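Local structure of F-actin-capping protein subunit alpha (Dictyostelium discoideum, 4AKR) at residues T47-N52 with E71-N76; T123-E128 with K230-L235. The protein forms part of the capping protein that binds the fast-growing barbed ends of actin filaments independently of calcium, blocking subunit exchange without severing them. All blocks are in the same frame, centred on the assembly; numbering follows the deposited sequence.

Interaction 1 (T47-N52 with E71-N76); sequences TFREYN and EGEISN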
loop_
_atom_site.group_PDB
_atom_site.type_symbol
_atom_site.label_atom_id
_atom_site.label_comp_id
_atom_site.label_asym_id
_atom_site.label_seq_id
_atom_site.Cartn_x
_atom_site.Cartn_y
_atom_site.Cartn_z
ATOM N N THR A 47 7.130 -14.597 -15.003
ATOM C CA THR A 47 6.844 -13.757 -13.851
ATOM C C THR A 47 7.449 -12.359 -13.964
ATOM O O THR A 47 6.737 -11.354 -13.852
ATOM C CB THR A 47 7.352 -14.436 -12.561
ATOM O OG1 THR A 47 6.652 -15.672 -12.367
ATOM C CG2 THR A 47 7.136 -13.541 -11.357
ATOM N N PHE A 48 8.762 -12.291 -14.173
ATOM C CA PHE A 48 9.433 -11.002 -14.310
ATOM C C PHE A 48 8.878 -10.232 -15.514
ATOM O O PHE A 48 8.659 -9.016 -15.448
ATOM C CB PHE A 48 10.942 -11.205 -14.462
ATOM C CG PHE A 48 11.641 -11.584 -13.185
ATOM C CD1 PHE A 48 11.192 -12.650 -12.417
ATOM C CD2 PHE A 48 12.774 -10.893 -12.770
ATOM C CE1 PHE A 48 11.866 -13.025 -11.249
ATOM C CE2 PHE A 48 13.453 -11.257 -11.610
ATOM C CZ PHE A 48 12.998 -12.327 -10.845
ATOM N N ARG A 49 8.648 -10.945 -16.612
ATOM C CA ARG A 49 8.095 -10.335 -17.818
ATOM C C ARG A 49 6.759 -9.623 -17.543
ATOM O O ARG A 49 6.506 -8.521 -18.050
ATOM C CB ARG A 49 7.915 -11.416 -18.888
ATOM C CG ARG A 49 7.040 -11.027 -20.058
ATOM C CD ARG A 49 7.137 -12.071 -21.157
ATOM N NE ARG A 49 6.107 -11.890 -22.170
ATOM C CZ ARG A 49 4.884 -12.399 -22.082
ATOM N NH1 ARG A 49 4.543 -13.125 -21.025
ATOM N NH2 ARG A 49 3.999 -12.182 -23.047
ATOM N N GLU A 50 5.911 -10.261 -16.739
ATOM C CA GLU A 50 4.602 -9.705 -16.384
ATOM C C GLU A 50 4.759 -8.388 -15.621
ATOM O O GLU A 50 4.052 -7.420 -15.886
ATOM C CB GLU A 50 3.822 -10.723 -15.549
ATOM C CG GLU A 50 2.532 -10.212 -14.919
ATOM C CD GLU A 50 1.558 -9.611 -15.922
ATOM O OE1 GLU A 50 1.519 -10.086 -17.076
ATOM O OE2 GLU A 50 0.818 -8.671 -15.547
ATOM N N TYR A 51 5.696 -8.364 -14.678
ATOM C CA TYR A 51 5.975 -7.167 -13.892
ATOM C C TYR A 51 6.558 -6.063 -14.782
ATOM O O TYR A 51 6.007 -4.961 -14.865
ATOM C CB TYR A 51 6.982 -7.484 -12.781
ATOM C CG TYR A 51 7.350 -6.291 -11.927
ATOM C CD1 TYR A 51 6.550 -5.902 -10.850
ATOM C CD2 TYR A 51 8.479 -5.527 -12.220
ATOM C CE1 TYR A 51 6.866 -4.786 -10.089
ATOM C CE2 TYR A 51 8.805 -4.409 -11.469
ATOM C CZ TYR A 51 7.998 -4.044 -10.404
ATOM O OH TYR A 51 8.341 -2.955 -9.641
ATOM N N ASN A 52 7.673 -6.367 -15.445
ATOM C CA ASN A 52 8.336 -5.392 -16.301
ATOM C C ASN A 52 7.387 -4.715 -17.278
ATOM O O ASN A 52 7.345 -3.488 -17.365
ATOM C CB ASN A 52 9.474 -6.034 -17.097
ATOM C CG ASN A 52 10.639 -6.437 -16.230
ATOM O OD1 ASN A 52 10.948 -5.776 -15.236
ATOM N ND2 ASN A 52 11.312 -7.518 -16.610
ATOM N N GLU A 71 2.143 -3.732 -25.400
ATOM C CA GLU A 71 1.698 -3.231 -26.693
ATOM C C GLU A 71 2.830 -3.153 -27.708
ATOM O O GLU A 71 2.580 -3.111 -28.911
ATOM C CB GLU A 71 1.046 -1.858 -26.560
ATOM C CG GLU A 71 0.470 -1.361 -27.885
ATOM C CD GLU A 71 -0.596 -2.290 -28.447
ATOM O OE1 GLU A 71 -1.241 -3.018 -27.658
ATOM O OE2 GLU A 71 -0.800 -2.286 -29.678
ATOM N N GLY A 72 4.069 -3.129 -27.230
ATOM C CA GLY A 72 5.199 -3.070 -28.139
ATOM C C GLY A 72 5.905 -4.411 -28.224
ATOM O O GLY A 72 6.918 -4.556 -28.915
ATOM N N GLU A 73 5.367 -5.397 -27.512
ATOM C CA GLU A 73 5.938 -6.737 -27.482
ATOM C C GLU A 73 5.759 -7.469 -28.818
ATOM O O GLU A 73 4.643 -7.679 -29.273
ATOM C CB GLU A 73 5.291 -7.537 -26.341
ATOM C CG GLU A 73 5.896 -8.907 -26.097
ATOM C CD GLU A 73 5.442 -9.515 -24.774
ATOM O OE1 GLU A 73 5.758 -8.936 -23.717
ATOM O OE2 GLU A 73 4.774 -10.567 -24.787
ATOM N N ILE A 74 6.869 -7.842 -29.446
ATOM C CA ILE A 74 6.831 -8.552 -30.722
ATOM C C ILE A 74 7.034 -10.033 -30.435
ATOM O O ILE A 74 6.400 -10.901 -31.035
ATOM C CB ILE A 74 7.961 -8.083 -31.661
ATOM C CG1 ILE A 74 7.858 -6.575 -31.895
ATOM C CG2 ILE A 74 7.871 -8.824 -32.981
ATOM C CD1 ILE A 74 9.025 -5.989 -32.668
ATOM N N SER A 75 7.938 -10.293 -29.502
ATOM C CA SER A 75 8.287 -11.632 -29.056
ATOM C C SER A 75 8.384 -11.549 -27.537
ATOM O O SER A 75 8.266 -10.461 -26.965
ATOM C CB SER A 75 9.636 -12.037 -29.645
ATOM O OG SER A 75 10.246 -13.068 -28.894
ATOM N N ASN A 76 8.609 -12.683 -26.886
ATOM C CA ASN A 76 8.715 -12.718 -25.432
ATOM C C ASN A 76 9.860 -11.838 -24.915
ATOM O O ASN A 76 9.873 -11.432 -23.748
ATOM C CB ASN A 76 8.915 -14.162 -24.972
ATOM C CG ASN A 76 8.503 -14.380 -23.531
ATOM O OD1 ASN A 76 9.159 -13.904 -22.598
ATOM N ND2 ASN A 76 7.402 -15.101 -23.339
#

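Interaction 2 (T123-E128 with K230-L235); sequences TKYCNE and KAELNL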
loop_
_atom_site.group_PDB
_atom_site.type_symbol
_atom_site.label_atom_id
_atom_site.label_comp_id
_atom_site.label_asym_id
_atom_site.label_seq_id
_atom_site.Cartn_x
_atom_site.Cartn_y
_atom_site.Cartn_z
ATOM N N THR A 123 5.253 13.245 -27.371
ATOM C CA THR A 123 6.567 13.666 -26.913
ATOM C C THR A 123 6.501 15.019 -26.203
ATOM O O THR A 123 6.972 15.144 -25.072
ATOM C CB THR A 123 7.571 13.724 -28.096
ATOM O OG1 THR A 123 7.648 12.434 -28.717
ATOM C CG2 THR A 123 8.953 14.094 -27.605
ATOM N N LYS A 124 5.910 16.020 -26.853
ATOM C CA LYS A 124 5.772 17.351 -26.253
ATOM C C LYS A 124 4.912 17.312 -24.985
ATOM O O LYS A 124 5.228 17.952 -23.981
ATOM C CB LYS A 124 5.148 18.331 -27.256
ATOM C CG LYS A 124 6.014 18.591 -28.487
ATOM C CD LYS A 124 5.342 19.539 -29.503
ATOM C CE LYS A 124 4.184 18.874 -30.233
ATOM N NZ LYS A 124 3.645 19.693 -31.372
ATOM N N TYR A 125 3.811 16.577 -25.038
ATOM C CA TYR A 125 2.930 16.466 -23.885
ATOM C C TYR A 125 3.704 15.868 -22.714
ATOM O O TYR A 125 3.642 16.363 -21.599
ATOM C CB TYR A 125 1.729 15.581 -24.219
ATOM C CG TYR A 125 0.769 15.396 -23.063
ATOM C CD1 TYR A 125 0.059 16.476 -22.539
ATOM C CD2 TYR A 125 0.591 14.140 -22.476
ATOM C CE1 TYR A 125 -0.803 16.308 -21.452
ATOM C CE2 TYR A 125 -0.267 13.961 -21.391
ATOM C CZ TYR A 125 -0.959 15.049 -20.883
ATOM O OH TYR A 125 -1.785 14.877 -19.800
ATOM N N CYS A 126 4.437 14.801 -22.992
ATOM C CA CYS A 126 5.238 14.101 -21.995
ATOM C C CYS A 126 6.313 15.023 -21.399
ATOM O O CYS A 126 6.516 15.052 -20.180
ATOM C CB CYS A 126 5.875 12.873 -22.655
ATOM S SG CYS A 126 6.619 11.669 -21.542
ATOM N N ASN A 127 6.990 15.785 -22.255
ATOM C CA ASN A 127 8.029 16.699 -21.792
ATOM C C ASN A 127 7.436 17.820 -20.960
ATOM O O ASN A 127 8.090 18.336 -20.060
ATOM C CB ASN A 127 8.795 17.324 -22.966
ATOM C CG ASN A 127 9.658 16.327 -23.699
ATOM O OD1 ASN A 127 9.797 15.177 -23.281
ATOM N ND2 ASN A 127 10.254 16.764 -24.807
ATOM N N GLU A 128 6.196 18.191 -21.260
ATOM C CA GLU A 128 5.531 19.271 -20.544
ATOM C C GLU A 128 4.973 18.899 -19.170
ATOM O O GLU A 128 5.135 19.656 -18.212
ATOM C CB GLU A 128 4.403 19.843 -21.404
ATOM C CG GLU A 128 3.555 20.905 -20.713
ATOM C CD GLU A 128 4.221 22.268 -20.663
ATOM O OE1 GLU A 128 4.372 22.898 -21.734
ATOM O OE2 GLU A 128 4.594 22.716 -19.556
ATOM N N LYS A 230 -6.738 17.365 -21.239
ATOM C CA LYS A 230 -7.785 17.980 -20.444
ATOM C C LYS A 230 -8.312 16.944 -19.463
ATOM O O LYS A 230 -8.501 17.231 -18.282
ATOM C CB LYS A 230 -8.918 18.462 -21.352
ATOM C CG LYS A 230 -10.001 19.249 -20.624
ATOM C CD LYS A 230 -11.387 18.882 -21.141
ATOM C CE LYS A 230 -12.485 19.622 -20.388
ATOM N NZ LYS A 230 -12.457 21.089 -20.655
ATOM N N ALA A 231 -8.547 15.735 -19.961
ATOM C CA ALA A 231 -9.039 14.659 -19.117
ATOM C C ALA A 231 -8.077 14.402 -17.956
ATOM O O ALA A 231 -8.510 14.282 -16.810
ATOM C CB ALA A 231 -9.217 13.396 -19.934
ATOM N N GLU A 232 -6.776 14.330 -18.251
ATOM C CA GLU A 232 -5.768 14.087 -17.218
ATOM C C GLU A 232 -5.626 15.252 -16.243
ATOM O O GLU A 232 -5.338 15.047 -15.059
ATOM C CB GLU A 232 -4.407 13.757 -17.846
ATOM C CG GLU A 232 -4.402 12.470 -18.672
ATOM C CD GLU A 232 -3.011 11.856 -18.840
ATOM O OE1 GLU A 232 -2.011 12.603 -18.826
ATOM O OE2 GLU A 232 -2.926 10.622 -19.005
ATOM N N LEU A 233 -5.820 16.473 -16.730
ATOM C CA LEU A 233 -5.744 17.645 -15.862
ATOM C C LEU A 233 -6.875 17.549 -14.844
ATOM O O LEU A 233 -6.678 17.770 -13.653
ATOM C CB LEU A 233 -5.900 18.938 -16.672
ATOM C CG LEU A 233 -6.301 20.169 -15.850
ATOM C CD1 LEU A 233 -5.328 20.363 -14.699
ATOM C CD2 LEU A 233 -6.341 21.398 -16.752
ATOM N N ASN A 234 -8.066 17.216 -15.327
ATOM C CA ASN A 234 -9.219 17.080 -14.457
ATOM C C ASN A 234 -9.010 15.977 -13.437
ATOM O O ASN A 234 -9.302 16.156 -12.257
ATOM C CB ASN A 234 -10.477 16.806 -15.275
ATOM C CG ASN A 234 -10.984 18.047 -15.973
ATOM O OD1 ASN A 234 -10.816 19.155 -15.469
ATOM N ND2 ASN A 234 -11.622 17.872 -17.123
ATOM N N LEU A 235 -8.501 14.838 -13.893
ATOM C CA LEU A 235 -8.241 13.726 -12.992
ATOM C C LEU A 235 -7.207 14.121 -11.940
ATOM O O LEU A 235 -7.324 13.748 -10.773
ATOM C CB LEU A 235 -7.739 12.514 -13.773
ATOM C CG LEU A 235 -7.172 11.394 -12.900
ATOM C CD1 LEU A 235 -8.210 10.960 -11.867
ATOM C CD2 LEU A 235 -6.763 10.224 -13.785
#

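Interaction 1 (T47-N52 with E71-N76)
R49 reaches from helix 44-55 to E73, on edge strand 73-75 of a four-stranded antiparallel sheet, and to N76 just beyond that strand, and so ties helix to sheet by a salt bridge at the surface of the alpha subunit. With only 166 Å² buried between the segments, one long side chain does nearly all the spanning. From CB the chain runs out fully extended, CG lying anti to the backbone N (chi1 165°) and the next two torsions also near 180°, which carries the guanidinium clear of the helix. CD is the first atom to meet a partner, N76 OD1, in a close carbon-to-oxygen contact of 3.1 Å that is not a hydrogen bond. NE comes next and makes two weak, bent hydrogen bonds to the E73 carboxylate, 3.2 Å to OE2 and 3.4 Å to OE1. Beyond CZ, NH2 makes the straightest link, to E73 OE2; the modelled 2.5 Å is shorter than usual, so its exact length is doubtful. E73 OE2 thus sits at the guanidinium edge, near its plane, though the carboxylate as a whole is turned 47° from it. E73 OE1 is also hydrogen-bonded to Y79 OH, a second partner for the carboxylate. N76 ND2 lies over one guanidinium face, 3.6 Å above the plane and toward the rim, its amide tilted 32°.

Interaction 2 (T123-E128 with K230-L235)
E232 OE1 is gripped by two tyrosine hydroxyls, those of Y125 and Y130, and the Y125 bond is the one that joins helix 112-129 to the long helix 217-248. Both helices pack against the five-stranded antiparallel sheet of the alpha subunit, and with their CA atoms still 11.2 Å apart at Y125 and E232, side chains alone close the distance. Y125 donates from OH to E232 OE1 in a bond modelled at 2.5 Å, shorter than usual and so of uncertain length. Its ring stretches across because CG stands anti to the backbone N (chi1 179°), and OE1 arrives at the ring edge, close to the ring plane, 3.4 Å from both CZ and CE2. Ring and carboxylate planes are turned 49° apart. On the glutamate side, CG is anti to the carbonyl carbon and the chain extends beyond it; CB passes 3.5 Å from Y125 OH.

The other carboxylate oxygen, OE2, is hydrogen-bonded to W171 NE1 and S169 OG on strand 163-175, so this buried acid is held at both oxygens. From the other protein chain, a basic side chain bonds Y125 OH, and basic charge lies at long, weak ion-pair range of E232 OE1, which would probably favour the ionised carboxylate. Y125 touches I152 of strand 145-158, and E232 touches V188 of strand 181-194, while E232 CD lies 3.4 Å from Y125 OH.

Along the chain the two contacts come in series: interaction 1 is complete before interaction 2 opens. Their centres are 26 Å apart, on opposite sides of the chain's centre, and their nearest atoms stay about 15 Å from each other. They share no helix or strand. Interaction 1 joins helix 44-55 to the four-stranded sheet at the surface, whereas interaction 2 bridges two helices beside the five-stranded sheet, spanning a sequence interval that contains that whole sheet. Interaction 2 also borders the other protein chain, which does not touch interaction 1. The pair illustrates how polar side chains serve both a salt bridge at the surface and a buried hydrogen-bond network beside the other chain.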